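Side-chain contact in putative alcohol dehydrogenase (Sinorhizobium meliloti, PDB 4J6F), which probably acts as an NAD(P)-linked alcohol dehydrogenase of the medium-chain dehydrogenase/reductase family: residues T366-K371 with G375-V380. Sequence-based numbering, arbitrary orientation.
Sequences TDFMAK and GKLVVV
Leu377 meets Asp367 and Phe368 where helix 361-370 packs on strand 376-380. With strand 352-357 they form a beta-alpha-beta unit, whose two parallel strands lie side by side in the mixed sheet. One methyl group makes the contact. CD1 of Leu377 lies against the helix backbone, 3.7 Å from Phe368 N and 3.8 Å from Phe368 CA. Leu377 CD1 is also 4.0 Å from Asp367 C. The methyl therefore sits over the peptide link between Asp367 and Phe368, with both CB atoms close by. Leu377 CD1 lies 4.1 Å from Phe368 CB. Its distance to Asp367 CB is 4.2 Å. The extended end of the leucine (chi2 -173°) carries CD1 out from the strand to the helix.

In Phe368, chi1 of -179° sets CG beside the carbonyl carbon and leaves the ring edge to Leu377 CD1, which lies near the ring plane. The Phe368 side chain also touches Met73 and Asn75. Lys371 NZ lies 3.3 Å above one ring face, offset toward the rim. It makes a weak hydrogen bond to Phe368 O and another bond to Asn75.

Phe368 and Leu377 are buried. The Asp367 side is looser and partly exposed, and of the Asp367 side chain only CB comes near the leucine. The carboxylate instead bonds to the hydroxyl of Tyr356 on strand 352-357, and Leu377 touches the same tyrosine. No hydrogen bond crosses between the segments. At their closest register, Phe368 CA and Leu377 CA are 7.0 Å apart.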
ATOM      1  N   THR A 366     -25.927 -15.478  15.779  1.00 31.48           N
ATOM      2  CA  THR A 366     -26.239 -16.357  14.659  1.00 31.37           C
ATOM      3  C   THR A 366     -26.749 -15.482  13.521  1.00 32.95           C
ATOM      4  O   THR A 366     -26.229 -15.530  12.393  1.00 33.37           O
ATOM      5  CB  THR A 366     -27.245 -17.458  15.039  1.00 31.01           C
ATOM      6  OG1 THR A 366     -26.790 -18.138  16.211  1.00 32.30           O
ATOM      7  CG2 THR A 366     -27.335 -18.477  13.968  1.00 31.48           C
ATOM      8  N   ASP A 367     -27.728 -14.639  13.834  1.00 33.36           N
ATOM      9  CA  ASP A 367     -28.228 -13.684  12.863  1.00 32.91           C
ATOM     10  C   ASP A 367     -27.132 -12.766  12.372  1.00 31.35           C
ATOM     11  O   ASP A 367     -27.069 -12.459  11.185  1.00 31.74           O
ATOM     12  CB  ASP A 367     -29.376 -12.891  13.454  1.00 34.35           C
ATOM     13  CG  ASP A 367     -30.647 -13.697  13.518  1.00 38.64           C
ATOM     14  OD1 ASP A 367     -30.597 -14.923  13.242  1.00 38.77           O
ATOM     15  OD2 ASP A 367     -31.700 -13.109  13.845  1.00 41.59           O
ATOM     16  N   PHE A 368     -26.250 -12.349  13.274  1.00 30.50           N
ATOM     17  CA  PHE A 368     -25.142 -11.480  12.890  1.00 28.73           C
ATOM     18  C   PHE A 368     -24.229 -12.119  11.853  1.00 31.11           C
ATOM     19  O   PHE A 368     -23.805 -11.459  10.911  1.00 32.05           O
ATOM     20  CB  PHE A 368     -24.313 -11.082  14.089  1.00 26.18           C
ATOM     21  CG  PHE A 368     -23.176 -10.181  13.738  1.00 24.97           C
ATOM     22  CD1 PHE A 368     -23.399  -8.838  13.476  1.00 23.87           C
ATOM     23  CD2 PHE A 368     -21.882 -10.678  13.641  1.00 25.00           C
ATOM     24  CE1 PHE A 368     -22.358  -8.000  13.138  1.00 23.46           C
ATOM     25  CE2 PHE A 368     -20.830  -9.849  13.302  1.00 24.38           C
ATOM     26  CZ  PHE A 368     -21.072  -8.505  13.048  1.00 24.09           C
HETATM   27  N   MSE A 369     -23.931 -13.404  12.034  1.00 32.67           N
HETATM   28  CA  MSE A 369     -23.012 -14.106  11.157  1.00 32.60           C
HETATM   29  C   MSE A 369     -23.660 -14.373   9.831  1.00 34.27           C
HETATM   30  O   MSE A 369     -22.976 -14.436   8.818  1.00 35.92           O
HETATM   31  CB  MSE A 369     -22.567 -15.406  11.805  1.00 35.48           C
HETATM   32  CG  MSE A 369     -21.437 -15.222  12.821  1.00 38.98           C
HETATM   33 SE   MSE A 369     -21.238 -16.844  13.947  1.00 46.04          SE
HETATM   34  CE  MSE A 369     -19.457 -17.448  13.384  1.00 46.67           C
ATOM     35  N   ALA A 370     -24.979 -14.527   9.798  1.00 35.64           N
ATOM     36  CA  ALA A 370     -25.653 -14.840   8.528  1.00 35.63           C
ATOM     37  C   ALA A 370     -25.638 -13.651   7.567  1.00 37.80           C
ATOM     38  O   ALA A 370     -25.550 -13.840   6.353  1.00 41.60           O
ATOM     39  CB  ALA A 370     -27.072 -15.356   8.750  1.00 34.54           C
ATOM     40  N   LYS A 371     -25.715 -12.435   8.115  1.00 35.20           N
ATOM     41  CA  LYS A 371     -25.712 -11.203   7.317  1.00 32.66           C
ATOM     42  C   LYS A 371     -26.885 -11.060   6.346  1.00 34.53           C
ATOM     43  O   LYS A 371     -26.735 -10.418   5.298  1.00 35.30           O
ATOM     44  CB  LYS A 371     -24.408 -11.058   6.534  1.00 29.87           C
ATOM     45  CG  LYS A 371     -23.147 -11.262   7.343  1.00 28.45           C
ATOM     46  CD  LYS A 371     -22.748 -10.011   8.076  1.00 28.08           C
ATOM     47  CE  LYS A 371     -21.302 -10.121   8.503  1.00 29.18           C
ATOM     48  NZ  LYS A 371     -21.098  -9.562   9.869  1.00 29.62           N
ATOM     49  N   GLY A 375     -27.151  -2.750   7.547  1.00 49.82           N
ATOM     50  CA  GLY A 375     -26.732  -1.915   8.662  1.00 52.37           C
ATOM     51  C   GLY A 375     -26.254  -2.749   9.838  1.00 50.35           C
ATOM     52  O   GLY A 375     -25.429  -3.655   9.668  1.00 51.67           O
ATOM     53  N   LYS A 376     -26.740  -2.441  11.031  1.00 44.48           N
ATOM     54  CA  LYS A 376     -26.190  -3.032  12.237  1.00 39.68           C
ATOM     55  C   LYS A 376     -27.214  -3.618  13.197  1.00 37.90           C
ATOM     56  O   LYS A 376     -28.327  -3.141  13.307  1.00 36.76           O
ATOM     57  CB  LYS A 376     -25.318  -2.004  12.957  1.00 37.33           C
ATOM     58  CG  LYS A 376     -24.587  -1.077  12.005  1.00 38.37           C
ATOM     59  CD  LYS A 376     -23.180  -0.730  12.457  1.00 39.00           C
ATOM     60  CE  LYS A 376     -22.471  -1.891  13.120  1.00 42.04           C
ATOM     61  NZ  LYS A 376     -22.363  -1.677  14.583  1.00 46.61           N
ATOM     62  N   LEU A 377     -26.803  -4.668  13.894  1.00 36.82           N
ATOM     63  CA  LEU A 377     -27.605  -5.292  14.937  1.00 34.29           C
ATOM     64  C   LEU A 377     -27.183  -4.726  16.293  1.00 31.99           C
ATOM     65  O   LEU A 377     -25.985  -4.487  16.544  1.00 30.12           O
ATOM     66  CB  LEU A 377     -27.496  -6.819  14.887  1.00 33.24           C
ATOM     67  CG  LEU A 377     -27.867  -7.506  13.557  1.00 34.90           C
ATOM     68  CD1 LEU A 377     -27.861  -9.018  13.719  1.00 35.41           C
ATOM     69  CD2 LEU A 377     -29.210  -7.069  12.982  1.00 35.60           C
ATOM     70  N   VAL A 378     -28.181  -4.469  17.137  1.00 30.58           N
ATOM     71  CA  VAL A 378     -27.973  -3.846  18.450  1.00 29.48           C
ATOM     72  C   VAL A 378     -28.451  -4.761  19.581  1.00 32.15           C
ATOM     73  O   VAL A 378     -29.563  -5.313  19.519  1.00 34.66           O
ATOM     74  CB  VAL A 378     -28.718  -2.504  18.547  1.00 26.35           C
ATOM     75  CG1 VAL A 378     -28.461  -1.852  19.889  1.00 24.39           C
ATOM     76  CG2 VAL A 378     -28.298  -1.594  17.404  1.00 25.52           C
ATOM     77  N   VAL A 379     -27.613  -4.920  20.606  1.00 30.96           N
ATOM     78  CA  VAL A 379     -27.958  -5.742  21.770  1.00 29.46           C
ATOM     79  C   VAL A 379     -28.358  -4.877  22.967  1.00 31.21           C
ATOM     80  O   VAL A 379     -27.605  -3.985  23.367  1.00 31.53           O
ATOM     81  CB  VAL A 379     -26.808  -6.674  22.154  1.00 26.42           C
ATOM     82  CG1 VAL A 379     -27.134  -7.394  23.446  1.00 27.09           C
ATOM     83  CG2 VAL A 379     -26.556  -7.671  21.040  1.00 25.11           C
ATOM     84  N   VAL A 380     -29.542  -5.147  23.517  1.00 32.07           N
ATOM     85  CA  VAL A 380     -30.086  -4.401  24.656  1.00 33.80           C
ATOM     86  C   VAL A 380     -30.180  -5.271  25.910  1.00 34.88           C
ATOM     87  O   VAL A 380     -30.636  -6.395  25.822  1.00 36.38           O
ATOM     88  CB  VAL A 380     -31.479  -3.846  24.315  1.00 35.29           C
ATOM     89  CG1 VAL A 380     -32.193  -3.334  25.564  1.00 36.18           C
ATOM     90  CG2 VAL A 380     -31.354  -2.751  23.268  1.00 34.55           C
TER